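Local coordinates for protein TqaA (Penicillium aethiopicum, PDB 5DLK) that forms the terminal condensation-like domain of a fungal nonribosomal peptide synthetase, which probably releases the finished peptide from its phosphopantetheine arm by macrocyclization, at residues Thr268-Thr276 and Ala453-Ser464. Numbering follows the deposited sequence. Where two conformers were deposited one is given.
Sequences TFKGIVPPT and ANNISAIITKFS
Ile272 and Pro275 close over Ile460 where the outermost strand 265-272 of a six-stranded mixed sheet lies on helix 446-465, an alpha/beta layer of the chloramphenicol acetyltransferase-like condensation fold. The two short axes run nearly parallel, 8.4 Å apart and inclined by 20°. Ile272 holds CG1 between its backbone N and carbonyl carbon, which directs CD1 into the angle between Ile460 and Thr461; there CD1 lies 3.5 Å from Thr461 OG1 and also meets Ile460 CG2. Its other branch, CG2, rests 3.5 Å from Ser457 CB. Pro275 meets the same Ile460 methyl with its ring CG, so one branch carries both apolar contacts, while Pro275 also touches Leu286 of helix 283-299. Toward the N-terminal end of the helix segment, Lys270 lies across the helix: CB faces the methyl of Ala453, and CE comes within 3.2 Å of Asn454 OD1, the two side chains crossing almost perpendicularly. In the conformer described, one of two modelled for Ser457, CG of Lys270 passes Ser457 OG and a water links Lys270 NZ to that hydroxyl, accepting from the amine and donating to the serine. A second water bridges Val273 O and Thr461 OG1. Beyond the strand, Ser464 swings its hydroxyl anti to the backbone N (chi1 169°), out to the backbone of Thr276. Thr276 N donates to Ser464 OG across 2.9 Å, with a clearly bent N-H...O angle of 135°. An alanine here would remove that hydroxyl and probably leave the Thr276 amide without its acceptor on the helix. A third water donates to both Thr276 O and Ser464 O, 2.7 Å from the latter.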
ATOM      1  N   THR A 268      -5.619 -16.312  -4.999  1.00 16.86           N
ATOM      2  CA  THR A 268      -6.213 -17.010  -6.137  1.00 20.43           C
ATOM      3  C   THR A 268      -6.109 -16.118  -7.372  1.00 22.89           C
ATOM      4  O   THR A 268      -6.405 -14.925  -7.308  1.00 22.09           O
ATOM      5  CB  THR A 268      -7.674 -17.399  -5.843  1.00 19.52           C
ATOM      6  OG1 THR A 268      -7.710 -18.207  -4.652  1.00 21.63           O
ATOM      7  CG2 THR A 268      -8.290 -18.172  -7.019  1.00 22.06           C
ATOM      8  N   PHE A 269      -5.647 -16.684  -8.486  1.00 22.21           N
ATOM      9  CA  PHE A 269      -5.307 -15.864  -9.655  1.00 22.37           C
ATOM     10  C   PHE A 269      -6.092 -16.291 -10.876  1.00 26.58           C
ATOM     11  O   PHE A 269      -6.320 -17.481 -11.082  1.00 22.68           O
ATOM     12  CB  PHE A 269      -3.801 -15.968  -9.974  1.00 24.16           C
ATOM     13  CG  PHE A 269      -2.900 -15.655  -8.811  1.00 27.20           C
ATOM     14  CD1 PHE A 269      -2.541 -14.348  -8.532  1.00 26.27           C
ATOM     15  CD2 PHE A 269      -2.392 -16.667  -8.006  1.00 31.29           C
ATOM     16  CE1 PHE A 269      -1.700 -14.047  -7.459  1.00 27.19           C
ATOM     17  CE2 PHE A 269      -1.555 -16.371  -6.936  1.00 27.52           C
ATOM     18  CZ  PHE A 269      -1.211 -15.057  -6.670  1.00 28.41           C
ATOM     19  N   LYS A 270      -6.472 -15.325 -11.704  1.00 19.55           N
ATOM     20  CA  LYS A 270      -7.086 -15.615 -13.003  1.00 20.74           C
ATOM     21  C   LYS A 270      -6.594 -14.587 -14.013  1.00 22.41           C
ATOM     22  O   LYS A 270      -6.782 -13.384 -13.834  1.00 21.91           O
ATOM     23  CB  LYS A 270      -8.616 -15.603 -12.910  1.00 21.25           C
ATOM     24  CG  LYS A 270      -9.363 -15.911 -14.222  1.00 27.04           C
ATOM     25  CD  LYS A 270      -8.902 -17.230 -14.815  1.00 29.41           C
ATOM     26  CE  LYS A 270     -10.006 -17.927 -15.614  1.00 39.44           C
ATOM     27  NZ  LYS A 270     -10.259 -17.279 -16.909  1.00 43.36           N
ATOM     28  N   GLY A 271      -5.949 -15.048 -15.079  1.00 20.12           N
ATOM     29  CA  GLY A 271      -5.504 -14.121 -16.108  1.00 20.78           C
ATOM     30  C   GLY A 271      -6.442 -14.072 -17.298  1.00 21.28           C
ATOM     31  O   GLY A 271      -6.983 -15.101 -17.720  1.00 20.41           O
ATOM     32  N   ILE A 272      -6.641 -12.876 -17.840  1.00 16.91           N
ATOM     33  CA  ILE A 272      -7.441 -12.702 -19.051  1.00 18.61           C
ATOM     34  C   ILE A 272      -6.685 -11.881 -20.063  1.00 16.75           C
ATOM     35  O   ILE A 272      -5.729 -11.209 -19.713  1.00 18.47           O
ATOM     36  CB  ILE A 272      -8.797 -12.009 -18.772  1.00 20.40           C
ATOM     37  CG1 ILE A 272      -8.578 -10.641 -18.113  1.00 18.26           C
ATOM     38  CG2 ILE A 272      -9.647 -12.873 -17.883  1.00 20.91           C
ATOM     39  CD1 ILE A 272      -9.896  -9.832 -17.975  1.00 20.83           C
ATOM     40  N   VAL A 273      -7.111 -11.962 -21.327  1.00 17.61           N
ATOM     41  CA  VAL A 273      -6.601 -11.090 -22.368  1.00 16.92           C
ATOM     42  C   VAL A 273      -6.740  -9.641 -21.909  1.00 20.69           C
ATOM     43  O   VAL A 273      -7.793  -9.292 -21.383  1.00 22.54           O
ATOM     44  CB  VAL A 273      -7.368 -11.290 -23.669  1.00 22.42           C
ATOM     45  CG1 VAL A 273      -6.874 -10.313 -24.727  1.00 24.62           C
ATOM     46  CG2 VAL A 273      -7.239 -12.752 -24.118  1.00 21.86           C
ATOM     47  N   PRO A 274      -5.680  -8.819 -22.067  1.00 22.25           N
ATOM     48  CA  PRO A 274      -5.757  -7.422 -21.611  1.00 20.58           C
ATOM     49  C   PRO A 274      -6.941  -6.728 -22.261  1.00 27.04           C
ATOM     50  O   PRO A 274      -7.061  -6.725 -23.493  1.00 23.41           O
ATOM     51  CB  PRO A 274      -4.430  -6.826 -22.067  1.00 25.31           C
ATOM     52  CG  PRO A 274      -3.476  -8.000 -21.980  1.00 24.01           C
ATOM     53  CD  PRO A 274      -4.310  -9.180 -22.481  1.00 25.30           C
ATOM     54  N   PRO A 275      -7.852  -6.200 -21.436  1.00 22.97           N
ATOM     55  CA  PRO A 275      -9.080  -5.642 -22.001  1.00 23.87           C
ATOM     56  C   PRO A 275      -8.821  -4.443 -22.892  1.00 22.68           C
ATOM     57  O   PRO A 275      -7.893  -3.668 -22.661  1.00 23.53           O
ATOM     58  CB  PRO A 275      -9.885  -5.230 -20.764  1.00 26.83           C
ATOM     59  CG  PRO A 275      -9.332  -6.047 -19.654  1.00 22.64           C
ATOM     60  CD  PRO A 275      -7.886  -6.260 -19.966  1.00 20.28           C
ATOM     61  N   THR A 276      -9.653  -4.330 -23.916  1.00 23.49           N
ATOM     62  CA  THR A 276      -9.729  -3.152 -24.762  1.00 25.66           C
ATOM     63  C   THR A 276     -10.557  -2.080 -24.053  1.00 23.03           C
ATOM     64  O   THR A 276     -11.710  -2.318 -23.694  1.00 21.92           O
ATOM     65  CB  THR A 276     -10.372  -3.491 -26.123  1.00 26.94           C
ATOM     66  OG1 THR A 276      -9.585  -4.499 -26.779  1.00 27.94           O
ATOM     67  CG2 THR A 276     -10.462  -2.243 -26.999  1.00 28.79           C
ATOM     68  N   ALA A 453     -12.870 -14.980  -8.660  1.00 17.05           N
ATOM     69  CA  ALA A 453     -11.902 -14.510  -9.650  1.00 20.42           C
ATOM     70  C   ALA A 453     -12.397 -14.787 -11.073  1.00 19.95           C
ATOM     71  O   ALA A 453     -12.222 -13.963 -11.979  1.00 18.45           O
ATOM     72  CB  ALA A 453     -10.516 -15.166  -9.408  1.00 21.54           C
ATOM     73  N   ASN A 454     -13.012 -15.951 -11.267  1.00 17.31           N
ATOM     74  CA  ASN A 454     -13.573 -16.310 -12.564  1.00 18.13           C
ATOM     75  C   ASN A 454     -14.702 -15.386 -13.001  1.00 18.06           C
ATOM     76  O   ASN A 454     -14.728 -14.928 -14.139  1.00 18.47           O
ATOM     77  CB  ASN A 454     -14.085 -17.749 -12.538  1.00 21.20           C
ATOM     78  CG  ASN A 454     -12.952 -18.759 -12.678  1.00 33.43           C
ATOM     79  OD1 ASN A 454     -11.834 -18.397 -13.054  1.00 32.96           O
ATOM     80  ND2 ASN A 454     -13.232 -20.021 -12.367  1.00 30.46           N
ATOM     81  N   ASN A 455     -15.643 -15.142 -12.099  1.00 18.03           N
ATOM     82  CA  ASN A 455     -16.804 -14.301 -12.431  1.00 16.47           C
ATOM     83  C   ASN A 455     -16.405 -12.854 -12.743  1.00 18.11           C
ATOM     84  O   ASN A 455     -16.852 -12.272 -13.733  1.00 17.93           O
ATOM     85  CB  ASN A 455     -17.807 -14.284 -11.279  1.00 18.68           C
ATOM     86  CG  ASN A 455     -18.512 -15.614 -11.073  1.00 29.29           C
ATOM     87  OD1 ASN A 455     -19.138 -15.817 -10.031  1.00 32.89           O
ATOM     88  ND2 ASN A 455     -18.383 -16.536 -12.029  1.00 23.38           N
ATOM     89  N   ILE A 456     -15.590 -12.279 -11.864  1.00 17.86           N
ATOM     90  CA  ILE A 456     -15.113 -10.906 -12.054  1.00 17.38           C
ATOM     91  C   ILE A 456     -14.367 -10.790 -13.382  1.00 16.70           C
ATOM     92  O   ILE A 456     -14.625  -9.880 -14.161  1.00 15.05           O
ATOM     93  CB  ILE A 456     -14.173 -10.448 -10.904  1.00 17.04           C
ATOM     94  CG1 ILE A 456     -14.913 -10.408  -9.556  1.00 22.16           C
ATOM     95  CG2 ILE A 456     -13.576  -9.075 -11.207  1.00 20.01           C
ATOM     96  CD1 ILE A 456     -16.100  -9.438  -9.517  1.00 21.71           C
ATOM     97  N   SER A 457     -13.454 -11.724 -13.652  1.00 16.44           N
ATOM     98  CA  SER A 457     -12.716 -11.658 -14.906  0.70 18.56           C
ATOM     99  C   SER A 457     -13.642 -11.836 -16.121  1.00 18.65           C
ATOM    100  O   SER A 457     -13.441 -11.168 -17.134  1.00 17.16           O
ATOM    101  CB  SER A 457     -11.576 -12.690 -14.919  0.70 19.58           C
ATOM    102  OG  SER A 457     -12.080 -14.007 -14.880  0.70 18.74           O
ATOM    103  N   ALA A 458     -14.657 -12.693 -16.013  1.00 16.79           N
ATOM    104  CA  ALA A 458     -15.599 -12.909 -17.111  1.00 17.40           C
ATOM    105  C   ALA A 458     -16.385 -11.641 -17.441  1.00 17.88           C
ATOM    106  O   ALA A 458     -16.621 -11.323 -18.609  1.00 16.96           O
ATOM    107  CB  ALA A 458     -16.571 -14.051 -16.774  1.00 18.76           C
ATOM    108  N   ILE A 459     -16.813 -10.941 -16.398  1.00 14.83           N
ATOM    109  CA  ILE A 459     -17.536  -9.675 -16.584  1.00 13.04           C
ATOM    110  C   ILE A 459     -16.645  -8.626 -17.222  1.00 14.78           C
ATOM    111  O   ILE A 459     -17.078  -7.929 -18.149  1.00 15.99           O
ATOM    112  CB  ILE A 459     -18.097  -9.145 -15.241  1.00 15.71           C
ATOM    113  CG1 ILE A 459     -19.119 -10.135 -14.674  1.00 18.91           C
ATOM    114  CG2 ILE A 459     -18.776  -7.754 -15.449  1.00 14.11           C
ATOM    115  CD1 ILE A 459     -19.274 -10.016 -13.168  1.00 20.11           C
ATOM    116  N   ILE A 460     -15.401  -8.513 -16.755  1.00 12.75           N
ATOM    117  CA  ILE A 460     -14.465  -7.550 -17.348  1.00 14.58           C
ATOM    118  C   ILE A 460     -14.330  -7.803 -18.857  1.00 16.59           C
ATOM    119  O   ILE A 460     -14.410  -6.884 -19.676  1.00 16.06           O
ATOM    120  CB  ILE A 460     -13.080  -7.637 -16.687  1.00 15.34           C
ATOM    121  CG1 ILE A 460     -13.143  -7.117 -15.232  1.00 14.30           C
ATOM    122  CG2 ILE A 460     -12.064  -6.818 -17.476  1.00 15.19           C
ATOM    123  CD1 ILE A 460     -11.850  -7.390 -14.409  1.00 17.36           C
ATOM    124  N   THR A 461     -14.079  -9.062 -19.214  1.00 17.63           N
ATOM    125  CA  THR A 461     -13.947  -9.385 -20.639  1.00 16.80           C
ATOM    126  C   THR A 461     -15.245  -9.127 -21.420  1.00 18.46           C
ATOM    127  O   THR A 461     -15.214  -8.644 -22.546  1.00 19.81           O
ATOM    128  CB  THR A 461     -13.512 -10.840 -20.832  1.00 20.67           C
ATOM    129  OG1 THR A 461     -12.212 -11.000 -20.260  1.00 17.82           O
ATOM    130  CG2 THR A 461     -13.461 -11.178 -22.312  1.00 19.90           C
ATOM    131  N   LYS A 462     -16.388  -9.426 -20.815  1.00 17.30           N
ATOM    132  CA  LYS A 462     -17.656  -9.177 -21.499  1.00 17.55           C
ATOM    133  C   LYS A 462     -17.872  -7.674 -21.733  1.00 19.95           C
ATOM    134  O   LYS A 462     -18.292  -7.253 -22.814  1.00 18.22           O
ATOM    135  CB  LYS A 462     -18.808  -9.776 -20.699  1.00 21.96           C
ATOM    136  CG  LYS A 462     -20.143  -9.770 -21.432  1.00 34.33           C
ATOM    137  CD  LYS A 462     -21.045 -10.906 -20.948  1.00 40.84           C
ATOM    138  CE  LYS A 462     -20.356 -12.259 -21.098  1.00 40.19           C
ATOM    139  NZ  LYS A 462     -21.254 -13.391 -20.718  1.00 39.43           N
ATOM    140  N   PHE A 463     -17.577  -6.870 -20.717  1.00 16.52           N
ATOM    141  CA  PHE A 463     -17.693  -5.413 -20.841  1.00 18.63           C
ATOM    142  C   PHE A 463     -16.823  -4.881 -21.980  1.00 20.05           C
ATOM    143  O   PHE A 463     -17.250  -4.029 -22.766  1.00 21.37           O
ATOM    144  CB  PHE A 463     -17.289  -4.731 -19.535  1.00 17.70           C
ATOM    145  CG  PHE A 463     -18.355  -4.746 -18.447  1.00 16.20           C
ATOM    146  CD1 PHE A 463     -19.555  -5.398 -18.614  1.00 16.64           C
ATOM    147  CD2 PHE A 463     -18.117  -4.075 -17.246  1.00 18.56           C
ATOM    148  CE1 PHE A 463     -20.517  -5.414 -17.594  1.00 16.79           C
ATOM    149  CE2 PHE A 463     -19.069  -4.060 -16.230  1.00 18.14           C
ATOM    150  CZ  PHE A 463     -20.266  -4.713 -16.396  1.00 15.45           C
ATOM    151  N   SER A 464     -15.603  -5.403 -22.052  1.00 18.98           N
ATOM    152  CA  SER A 464     -14.604  -5.004 -23.031  1.00 21.09           C
ATOM    153  C   SER A 464     -15.032  -5.383 -24.451  1.00 22.82           C
ATOM    154  O   SER A 464     -14.898  -4.599 -25.403  1.00 23.37           O
ATOM    155  CB  SER A 464     -13.263  -5.679 -22.681  1.00 25.56           C
ATOM    156  OG  SER A 464     -12.314  -5.536 -23.721  1.00 33.68           O
TER
HETATM  157  O   HOH W   1     -12.549 -15.209 -17.449  1.00 37.97           O
HETATM  158  O   HOH W   2     -10.403  -9.363 -21.654  1.00 23.91           O
HETATM  159  O   HOH W   3     -14.012  -2.090 -25.232  1.00 26.94           O